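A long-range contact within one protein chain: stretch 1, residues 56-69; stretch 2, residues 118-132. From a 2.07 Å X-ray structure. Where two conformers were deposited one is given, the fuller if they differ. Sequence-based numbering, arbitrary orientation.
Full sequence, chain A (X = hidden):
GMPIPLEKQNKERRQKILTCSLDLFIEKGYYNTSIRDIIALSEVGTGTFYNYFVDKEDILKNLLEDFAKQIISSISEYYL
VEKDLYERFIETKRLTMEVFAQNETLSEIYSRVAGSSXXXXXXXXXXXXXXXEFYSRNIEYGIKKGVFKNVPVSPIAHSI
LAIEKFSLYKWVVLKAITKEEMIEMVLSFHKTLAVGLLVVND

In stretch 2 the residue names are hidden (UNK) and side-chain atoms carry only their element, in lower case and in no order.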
# COMPACT_ATOMS: atom_id res chain seq x y z
N LYS A 56 18.87 13.97 6.94
CA LYS A 56 17.67 13.23 7.43
C LYS A 56 17.49 11.85 6.79
O LYS A 56 17.01 10.90 7.43
CB LYS A 56 16.37 14.01 7.19
CG LYS A 56 16.02 15.06 8.18
CD LYS A 56 14.61 15.59 7.89
CE LYS A 56 14.54 16.38 6.58
NZ LYS A 56 13.23 16.99 6.30
N GLU A 57 17.81 11.76 5.51
CA GLU A 57 17.62 10.53 4.79
C GLU A 57 18.55 9.44 5.31
O GLU A 57 18.20 8.26 5.30
CB GLU A 57 17.80 10.73 3.29
CG GLU A 57 16.62 11.44 2.64
CD GLU A 57 16.46 12.89 3.10
OE1 GLU A 57 17.47 13.63 3.09
OE2 GLU A 57 15.35 13.29 3.52
N ASP A 58 19.74 9.83 5.77
CA ASP A 58 20.64 8.88 6.42
C ASP A 58 19.98 8.38 7.70
O ASP A 58 20.12 7.21 8.06
CB ASP A 58 22.00 9.52 6.71
CG ASP A 58 22.87 9.66 5.46
OD1 ASP A 58 22.92 8.71 4.66
OD2 ASP A 58 23.50 10.72 5.29
N ILE A 59 19.25 9.26 8.39
CA ILE A 59 18.59 8.86 9.64
C ILE A 59 17.44 7.87 9.35
O ILE A 59 17.37 6.80 9.96
CB ILE A 59 18.12 10.07 10.49
CG1 ILE A 59 19.34 10.74 11.13
CG2 ILE A 59 17.17 9.62 11.59
CD1 ILE A 59 19.11 12.14 11.59
N LEU A 60 16.61 8.21 8.37
CA LEU A 60 15.52 7.36 7.94
C LEU A 60 16.05 5.99 7.50
O LEU A 60 15.51 4.99 7.94
CB LEU A 60 14.69 8.05 6.82
CG LEU A 60 13.43 7.33 6.31
CD1 LEU A 60 12.44 7.17 7.44
CD2 LEU A 60 12.75 8.00 5.10
N LYS A 61 17.12 5.92 6.68
CA LYS A 61 17.68 4.60 6.27
C LYS A 61 18.09 3.77 7.49
O LYS A 61 17.89 2.55 7.52
CB LYS A 61 18.91 4.71 5.32
CG LYS A 61 18.61 5.10 3.84
CD LYS A 61 19.89 5.10 2.93
CE LYS A 61 19.91 6.25 1.85
NZ LYS A 61 19.37 5.95 0.44
N ASN A 62 18.71 4.44 8.46
CA ASN A 62 19.18 3.77 9.66
C ASN A 62 18.01 3.28 10.55
O ASN A 62 18.05 2.18 11.08
CB ASN A 62 20.17 4.66 10.43
CG ASN A 62 21.60 4.63 9.83
OD1 ASN A 62 22.48 3.99 10.39
ND2 ASN A 62 21.82 5.31 8.70
N LEU A 63 16.96 4.09 10.69
CA LEU A 63 15.73 3.66 11.39
C LEU A 63 15.13 2.42 10.72
O LEU A 63 14.75 1.48 11.39
CB LEU A 63 14.70 4.79 11.40
CG LEU A 63 14.97 5.96 12.34
CD1 LEU A 63 14.11 7.16 11.98
CD2 LEU A 63 14.76 5.55 13.79
N LEU A 64 15.07 2.41 9.39
CA LEU A 64 14.46 1.30 8.68
C LEU A 64 15.34 0.04 8.60
O LEU A 64 14.82 -1.09 8.56
CB LEU A 64 14.03 1.72 7.28
CG LEU A 64 12.96 2.81 7.17
CD1 LEU A 64 12.89 3.37 5.72
CD2 LEU A 64 11.60 2.28 7.61
N GLU A 65 16.65 0.22 8.56
CA GLU A 65 17.59 -0.91 8.66
C GLU A 65 17.42 -1.69 9.96
O GLU A 65 17.40 -2.91 9.97
CB GLU A 65 19.04 -0.41 8.62
CG GLU A 65 19.56 -0.16 7.23
CD GLU A 65 20.87 0.65 7.21
OE1 GLU A 65 21.49 0.88 8.29
OE2 GLU A 65 21.27 1.06 6.09
N ASP A 66 17.36 -0.96 11.07
CA ASP A 66 17.14 -1.55 12.38
C ASP A 66 15.80 -2.28 12.39
O ASP A 66 15.69 -3.35 12.95
CB ASP A 66 17.13 -0.45 13.42
CG ASP A 66 18.54 0.10 13.70
OD1 ASP A 66 19.50 -0.34 13.04
OD2 ASP A 66 18.70 0.99 14.58
N PHE A 67 14.80 -1.67 11.76
CA PHE A 67 13.44 -2.21 11.71
C PHE A 67 13.41 -3.54 10.94
O PHE A 67 12.89 -4.53 11.43
CB PHE A 67 12.55 -1.16 11.04
CG PHE A 67 11.05 -1.26 11.30
CD1 PHE A 67 10.51 -1.95 12.39
CD2 PHE A 67 10.19 -0.55 10.46
CE1 PHE A 67 9.13 -1.96 12.60
CE2 PHE A 67 8.82 -0.55 10.67
CZ PHE A 67 8.29 -1.25 11.76
N ALA A 68 13.97 -3.53 9.73
CA ALA A 68 14.08 -4.76 8.91
C ALA A 68 14.81 -5.84 9.69
O ALA A 68 14.45 -7.00 9.66
CB ALA A 68 14.82 -4.48 7.56
N LYS A 69 15.88 -5.44 10.36
CA LYS A 69 16.71 -6.34 11.09
C LYS A 69 15.93 -7.02 12.22
O LYS A 69 16.09 -8.21 12.47
CB LYS A 69 17.93 -5.60 11.64
CG LYS A 69 18.92 -6.54 12.26
CD LYS A 69 20.13 -5.84 12.85
CE LYS A 69 21.08 -6.90 13.39
NZ LYS A 69 22.16 -6.29 14.19
N UNK A 118 11.28 11.26 -4.32
CA UNK A 118 12.15 10.17 -4.78
C UNK A 118 13.23 9.79 -3.77
O UNK A 118 13.51 8.61 -3.60
c UNK A 118 12.76 10.45 -6.14
N UNK A 119 13.82 10.77 -3.07
CA UNK A 119 14.83 10.30 -2.10
C UNK A 119 14.25 9.45 -0.96
O UNK A 119 14.90 8.52 -0.49
c UNK A 119 13.96 12.22 -3.31
c UNK A 119 15.43 11.60 -1.55
c UNK A 119 15.32 12.53 -2.67
N UNK A 120 13.06 9.80 -0.51
CA UNK A 120 12.42 9.06 0.61
C UNK A 120 11.90 7.73 0.09
O UNK A 120 12.10 6.69 0.73
c UNK A 120 10.38 9.07 2.10
c UNK A 120 11.36 9.92 1.29
c UNK A 120 12.96 11.96 1.56
c UNK A 120 12.05 10.93 2.23
N UNK A 121 11.31 7.74 -1.10
CA UNK A 121 10.94 6.48 -1.75
C UNK A 121 12.15 5.55 -2.00
O UNK A 121 12.03 4.33 -1.81
c UNK A 121 10.14 6.73 -3.02
o UNK A 121 8.17 8.03 -3.35
o UNK A 121 8.06 6.40 -1.86
c UNK A 121 8.69 7.09 -2.71
N UNK A 122 13.31 6.10 -2.36
CA UNK A 122 14.54 5.30 -2.47
C UNK A 122 14.83 4.62 -1.11
O UNK A 122 15.22 3.48 -1.06
n UNK A 122 17.60 8.16 -3.81
c UNK A 122 15.76 6.16 -2.92
c UNK A 122 15.79 6.58 -4.44
o UNK A 122 17.00 8.02 -5.98
c UNK A 122 16.86 7.66 -4.81
N UNK A 123 14.67 5.36 -0.00
CA UNK A 123 14.91 4.76 1.33
C UNK A 123 13.91 3.65 1.61
O UNK A 123 14.26 2.58 2.09
c UNK A 123 14.78 5.78 2.44
s UNK A 123 15.94 7.15 2.39
N UNK A 124 12.63 3.89 1.34
CA UNK A 124 11.63 2.87 1.63
C UNK A 124 11.89 1.68 0.73
O UNK A 124 11.62 0.57 1.13
c UNK A 124 8.14 4.28 2.63
c UNK A 124 10.38 5.18 3.36
c UNK A 124 9.60 3.94 2.81
c UNK A 124 10.20 3.40 1.49
N UNK A 125 12.46 1.91 -0.47
CA UNK A 125 12.69 0.83 -1.44
C UNK A 125 13.74 -0.14 -0.93
O UNK A 125 13.60 -1.34 -1.08
n UNK A 125 14.62 -1.36 -6.00
c UNK A 125 13.04 0.21 -3.92
c UNK A 125 13.06 1.34 -2.85
c UNK A 125 13.37 0.72 -5.35
c UNK A 125 13.48 -0.43 -6.32
N UNK A 126 14.75 0.38 -0.26
CA UNK A 126 15.78 -0.48 0.31
C UNK A 126 15.23 -1.35 1.44
O UNK A 126 15.53 -2.53 1.52
o UNK A 126 19.59 1.57 0.81
c UNK A 126 18.84 1.89 -0.12
n UNK A 126 19.05 2.96 -0.90
c UNK A 126 17.61 1.07 -0.44
c UNK A 126 16.99 0.36 0.74
N UNK A 127 14.43 -0.74 2.30
CA UNK A 127 13.73 -1.44 3.37
C UNK A 127 12.80 -2.55 2.79
O UNK A 127 12.94 -3.74 3.09
c UNK A 127 10.30 -2.08 7.06
c UNK A 127 12.03 -0.98 5.19
c UNK A 127 11.67 -2.18 7.24
c UNK A 127 12.52 -1.63 6.31
c UNK A 127 10.67 -0.88 5.01
c UNK A 127 9.80 -1.44 5.94
c UNK A 127 12.98 -0.40 4.20
N UNK A 128 11.90 -2.15 1.91
CA UNK A 128 10.96 -3.09 1.28
C UNK A 128 11.63 -4.20 0.46
O UNK A 128 11.22 -5.35 0.57
o UNK A 128 7.91 -0.34 -0.22
o UNK A 128 6.85 -0.58 1.67
c UNK A 128 9.90 -2.30 0.50
c UNK A 128 8.95 -1.60 1.51
c UNK A 128 7.82 -0.79 0.93
N UNK A 129 12.66 -3.87 -0.32
CA UNK A 129 13.40 -4.87 -1.13
C UNK A 129 14.03 -5.92 -0.22
O UNK A 129 14.07 -7.12 -0.56
c UNK A 129 14.52 -4.21 -1.99
o UNK A 129 14.81 -2.91 -3.96
o UNK A 129 12.76 -3.65 -3.58
c UNK A 129 13.99 -3.55 -3.26
N UNK A 130 14.50 -5.47 0.94
CA UNK A 130 15.13 -6.38 1.91
C UNK A 130 14.12 -7.38 2.47
O UNK A 130 14.40 -8.59 2.52
n UNK A 130 17.94 -6.31 6.07
c UNK A 130 16.49 -6.45 4.07
c UNK A 130 18.49 -5.71 7.12
c UNK A 130 15.73 -5.59 3.06
n UNK A 130 18.53 -4.38 7.20
n UNK A 130 19.00 -6.45 8.09
c UNK A 130 17.35 -5.58 4.95
N UNK A 131 12.96 -6.88 2.88
CA UNK A 131 11.87 -7.72 3.32
C UNK A 131 11.39 -8.65 2.18
O UNK A 131 11.22 -9.85 2.38
c UNK A 131 10.94 -6.09 5.13
c UNK A 131 11.45 -6.96 6.34
c UNK A 131 10.71 -6.87 3.84
c UNK A 131 9.66 -5.38 5.43
N UNK A 132 11.20 -8.10 0.98
CA UNK A 132 10.77 -8.91 -0.16
C UNK A 132 11.71 -10.07 -0.48
O UNK A 132 11.24 -11.21 -0.72
c UNK A 132 10.55 -8.05 -1.41
c UNK A 132 9.43 -5.98 -2.38
c UNK A 132 8.02 -7.94 -1.53
c UNK A 132 9.31 -7.14 -1.34
O HOH W 1 17.55 8.46 -0.44

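Position 118 carries a single carbon, out of reach of stretch 1. It is A118. Position 119 has three carbons that close a ring onto the backbone N, which only proline does. Its CB lies 4.4 Å from E57 CG. This is P119.

Position 120 has four carbons, forked at the first, with one arm two carbons long. They lie against E57 and L60. That is I120. Its CD1 lies 3.4 Å from E57 OE2, and its CG2 4.0 Å from L60 CD2. Position 121 has two carbons, the second carrying two oxygens, and points away. It is D121. Position 122 has three carbons, the last with one oxygen and one nitrogen: Q122, sideways and exposed.

Position 123 has one carbon and then a sulfur. The small side chain points toward stretch 1, its sulfur against K61 and its carbon against L60. It is C123. SG is 3.7 Å from K61 CG, and CB 4.0 Å from L60 CD2. Position 124 has four carbons forked at the second, reaching L60 and L64. It is leucine. L124 CD1 is 3.9 Å from L64 CD1 and 4.1 Å from L60 CD2. Position 125 is four carbons in a row ending in nitrogen, out of reach of stretch 1. The nitrogen reaches position 129. This is K125.

Position 126 has three carbons, the third with one oxygen and one nitrogen, and points toward stretch 1 near the end of K61. It is Q126. Position 127 is one carbon and a six-carbon ring with no oxygen, lying against L64, F67 and A68: F127. L64 CD2 sits over one face of the ring, 4.1 Å from its centroid, a CH-pi contact. A68 N lies at the ring edge. The F67 ring is nearly parallel but slid aside, with centroids 5.6 Å apart.

Position 128 has three carbons, the third with two oxygens: E128, out of reach. Position 129 is one carbon shorter: D129. K125 NZ and D129 OD2 are 2.6 Å apart, a salt bridge. Position 130 has three carbons, a nitrogen, then a carbon bearing two more nitrogens, which reach E65, A68 and K69: R130. NH1 gives a weak hydrogen bond to E65 O at 3.3 Å, and A68 CB lies over one guanidinium face. Positions 131 and 132 each have four carbons forked at the second. The first touches A68; the second is out of reach. They are L131, whose CD2 is 4.4 Å from A68 CB, and L132.

The helices run nearly parallel, at 16°, with axes 9.5 Å apart. L60, L64 and A68 pack against C123, L124 and F127. A water accepts from K61 NZ and donates to P119 O near the start of the contact; R130 lies across E65, A68 and K69 at the far end.

Stretch 2 118-132: APIDQCLKQFEDRLL
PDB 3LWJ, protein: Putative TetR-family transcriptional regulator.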